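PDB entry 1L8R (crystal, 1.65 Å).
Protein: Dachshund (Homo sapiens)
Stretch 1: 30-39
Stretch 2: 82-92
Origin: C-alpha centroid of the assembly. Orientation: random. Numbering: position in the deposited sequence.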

# COMPACT_ATOMS: atom_id res chain seq x y z
N LEU A 30 -0.79 -0.47 0.38
CA LEU A 30 -1.42 0.38 -0.62
C LEU A 30 -2.86 0.82 -0.31
O LEU A 30 -3.17 2.01 -0.36
CB LEU A 30 -1.38 -0.29 -1.99
CG LEU A 30 -2.04 0.47 -3.15
CD1 LEU A 30 -1.45 1.87 -3.26
CD2 LEU A 30 -1.85 -0.31 -4.44
N PRO A 31 -3.75 -0.13 0.02
CA PRO A 31 -5.13 0.26 0.33
C PRO A 31 -5.21 1.25 1.49
O PRO A 31 -6.05 2.16 1.48
CB PRO A 31 -5.81 -1.07 0.66
CG PRO A 31 -5.06 -2.04 -0.17
CD PRO A 31 -3.62 -1.60 0.01
N GLN A 32 -4.34 1.07 2.48
CA GLN A 32 -4.33 1.96 3.64
C GLN A 32 -3.90 3.36 3.22
O GLN A 32 -4.53 4.34 3.61
CB GLN A 32 -3.39 1.42 4.72
CG GLN A 32 -3.29 2.31 5.96
CD GLN A 32 -2.45 1.67 7.05
OE1 GLN A 32 -1.42 1.06 6.77
NE2 GLN A 32 -2.88 1.83 8.30
N ALA A 33 -2.82 3.45 2.44
CA ALA A 33 -2.33 4.74 1.97
C ALA A 33 -3.40 5.40 1.10
O ALA A 33 -3.58 6.62 1.14
CB ALA A 33 -1.03 4.56 1.18
N PHE A 34 -4.08 4.59 0.31
CA PHE A 34 -5.15 5.07 -0.55
C PHE A 34 -6.25 5.73 0.29
O PHE A 34 -6.64 6.87 0.04
CB PHE A 34 -5.74 3.92 -1.36
CG PHE A 34 -7.03 4.26 -2.07
CD1 PHE A 34 -7.02 5.04 -3.21
CD2 PHE A 34 -8.24 3.81 -1.58
CE1 PHE A 34 -8.21 5.37 -3.86
CE2 PHE A 34 -9.44 4.13 -2.22
CZ PHE A 34 -9.42 4.92 -3.36
N ASP A 35 -6.73 5.01 1.31
CA ASP A 35 -7.80 5.54 2.16
C ASP A 35 -7.41 6.83 2.86
O ASP A 35 -8.25 7.68 3.12
CB ASP A 35 -8.21 4.53 3.24
CG ASP A 35 -8.71 3.23 2.66
OD1 ASP A 35 -9.31 3.24 1.57
OD2 ASP A 35 -8.51 2.19 3.32
N LEU A 36 -6.12 6.96 3.18
CA LEU A 36 -5.63 8.13 3.88
C LEU A 36 -5.39 9.36 3.02
O LEU A 36 -5.63 10.49 3.46
CB LEU A 36 -4.33 7.81 4.61
CG LEU A 36 -4.38 6.90 5.85
CD1 LEU A 36 -2.96 6.52 6.25
CD2 LEU A 36 -5.09 7.62 6.99
N PHE A 37 -4.95 9.15 1.78
CA PHE A 37 -4.62 10.29 0.93
C PHE A 37 -5.30 10.45 -0.43
O PHE A 37 -5.23 11.52 -1.03
CB PHE A 37 -3.11 10.32 0.74
CG PHE A 37 -2.34 10.31 2.02
CD1 PHE A 37 -2.38 11.40 2.89
CD2 PHE A 37 -1.59 9.20 2.39
CE1 PHE A 37 -1.69 11.38 4.10
CE2 PHE A 37 -0.90 9.17 3.60
CZ PHE A 37 -0.95 10.27 4.46
N LEU A 38 -5.94 9.40 -0.94
CA LEU A 38 -6.57 9.49 -2.25
C LEU A 38 -8.04 9.08 -2.25
O LEU A 38 -8.64 8.92 -3.30
CB LEU A 38 -5.81 8.61 -3.25
CG LEU A 38 -4.34 8.97 -3.54
CD1 LEU A 38 -3.70 7.87 -4.37
CD2 LEU A 38 -4.26 10.31 -4.26
N LYS A 39 -8.60 8.93 -1.05
CA LYS A 39 -10.00 8.54 -0.89
C LYS A 39 -10.95 9.28 -1.84
O LYS A 39 -11.82 8.67 -2.46
CB LYS A 39 -10.44 8.75 0.56
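Stretch 2 (82-92) RCKLISRKDFE

Stretch 2 enters in extended conformation, runs as a strand from Lys84, and turns at Ser87 into a helix that begins at Arg88 and continues beyond Glu92. The strand passes helix 30-37 at 73° between N-to-C directions, with axes 7.9 Å apart at closest approach; the second helix crosses the first at -42°, its axis 11.7 Å away. Strand and helix meet where Leu30 and Leu85 bring their CA atoms within 5.2 Å. There Leu30 N, in the first turn of its helix and so without an intrahelical acceptor, donates to Lys84 O at 3.1 Å. Ser87 caps the new helix: its OG accepts from Asp90 N at 3.1 Å, satisfying an amide of the first turn.

Pro31, lacking an amide hydrogen, suits this first turn too, and its CD rests 3.6 Å from Cys83 SG. Leu30, chi1 t, places CD1 3.8 Å from Ile86 CD1 and 4.2 Å from Phe91 CD1, at the edge of that ring. Phe91, also t, points toward the first helix and fills the gap between the helices. The small Ala33 lets the ring come close: its CB lies over one face, 3.4 Å from Phe91 CE1, in a CH-pi contact. Further along, apolar Phe37 and Leu38 pack against the ring, Phe37 CD2 4.1 Å from Phe91 CE2 and Leu38 CD1 4.2 Å from Phe91 CZ.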

# COMPACT_ATOMS: atom_id res chain seq x y z
N ARG A 82 -7.22 -10.00 0.14
CA ARG A 82 -6.08 -9.74 -0.75
C ARG A 82 -5.56 -8.33 -0.49
O ARG A 82 -6.34 -7.42 -0.18
CB ARG A 82 -6.49 -9.83 -2.22
CG ARG A 82 -7.20 -11.11 -2.63
CD ARG A 82 -7.50 -11.10 -4.12
NE ARG A 82 -8.24 -9.90 -4.54
CZ ARG A 82 -9.48 -9.61 -4.16
NH1 ARG A 82 -10.15 -10.43 -3.35
NH2 ARG A 82 -10.06 -8.50 -4.58
N CYS A 83 -4.25 -8.13 -0.62
CA CYS A 83 -3.67 -6.81 -0.41
C CYS A 83 -2.36 -6.65 -1.15
O CYS A 83 -1.61 -7.60 -1.30
CB CYS A 83 -3.43 -6.56 1.08
SG CYS A 83 -3.06 -4.83 1.45
N LYS A 84 -2.10 -5.43 -1.61
CA LYS A 84 -0.87 -5.14 -2.32
C LYS A 84 -0.03 -4.10 -1.59
O LYS A 84 -0.56 -3.29 -0.82
CB LYS A 84 -1.18 -4.69 -3.75
CG LYS A 84 -1.63 -5.85 -4.62
CD LYS A 84 -2.12 -5.40 -5.97
CE LYS A 84 -2.51 -6.60 -6.82
NZ LYS A 84 -3.19 -6.18 -8.09
N LEU A 85 1.27 -4.14 -1.85
CA LEU A 85 2.23 -3.25 -1.21
C LEU A 85 3.09 -2.54 -2.25
O LEU A 85 3.45 -3.12 -3.27
CB LEU A 85 3.18 -4.07 -0.32
CG LEU A 85 2.63 -5.03 0.73
CD1 LEU A 85 3.79 -5.79 1.37
CD2 LEU A 85 1.84 -4.26 1.80
N ILE A 86 3.41 -1.27 -2.01
CA ILE A 86 4.31 -0.56 -2.92
C ILE A 86 5.22 0.35 -2.11
O ILE A 86 4.90 0.69 -0.97
CB ILE A 86 3.56 0.28 -4.01
CG1 ILE A 86 2.67 1.34 -3.37
CG2 ILE A 86 2.80 -0.65 -4.95
CD1 ILE A 86 2.16 2.36 -4.39
N SER A 87 6.37 0.70 -2.67
CA SER A 87 7.32 1.55 -1.95
C SER A 87 6.77 2.96 -1.73
O SER A 87 5.88 3.41 -2.46
CB SER A 87 8.65 1.62 -2.71
OG SER A 87 8.50 2.27 -3.96
N ARG A 88 7.29 3.66 -0.73
CA ARG A 88 6.81 5.01 -0.48
C ARG A 88 7.10 5.91 -1.67
O ARG A 88 6.30 6.79 -1.99
CB ARG A 88 7.42 5.58 0.80
CG ARG A 88 6.72 5.07 2.06
CD ARG A 88 7.20 5.75 3.33
NE ARG A 88 8.61 5.50 3.58
CZ ARG A 88 9.22 5.75 4.73
NH1 ARG A 88 8.54 6.27 5.75
NH2 ARG A 88 10.52 5.49 4.87
N LYS A 89 8.23 5.68 -2.35
CA LYS A 89 8.59 6.48 -3.52
C LYS A 89 7.58 6.23 -4.63
O LYS A 89 7.17 7.15 -5.33
CB LYS A 89 9.99 6.12 -4.01
CG LYS A 89 10.54 7.11 -5.04
CD LYS A 89 11.88 6.67 -5.60
CE LYS A 89 11.72 5.69 -6.75
NZ LYS A 89 11.09 6.36 -7.93
N ASP A 90 7.19 4.97 -4.81
CA ASP A 90 6.22 4.62 -5.84
C ASP A 90 4.84 5.16 -5.48
O ASP A 90 4.05 5.53 -6.36
CB ASP A 90 6.16 3.10 -6.05
CG ASP A 90 7.31 2.59 -6.91
OD1 ASP A 90 7.97 3.41 -7.58
OD2 ASP A 90 7.54 1.36 -6.94
N PHE A 91 4.54 5.23 -4.18
CA PHE A 91 3.24 5.76 -3.81
C PHE A 91 3.22 7.24 -4.15
O PHE A 91 2.22 7.75 -4.64
CB PHE A 91 2.97 5.60 -2.32
CG PHE A 91 1.62 6.12 -1.91
CD1 PHE A 91 0.46 5.42 -2.23
CD2 PHE A 91 1.50 7.36 -1.29
CE1 PHE A 91 -0.80 5.93 -1.94
CE2 PHE A 91 0.25 7.88 -1.00
CZ PHE A 91 -0.90 7.17 -1.32
N GLU A 92 4.32 7.93 -3.88
CA GLU A 92 4.38 9.36 -4.18
C GLU A 92 4.23 9.59 -5.68
O GLU A 92 3.57 10.53 -6.11
CB GLU A 92 5.68 9.99 -3.66
CG GLU A 92 5.87 9.90 -2.14
CD GLU A 92 4.69 10.45 -1.33
OE1 GLU A 92 3.79 11.10 -1.90
OE2 GLU A 92 4.67 10.23 -0.10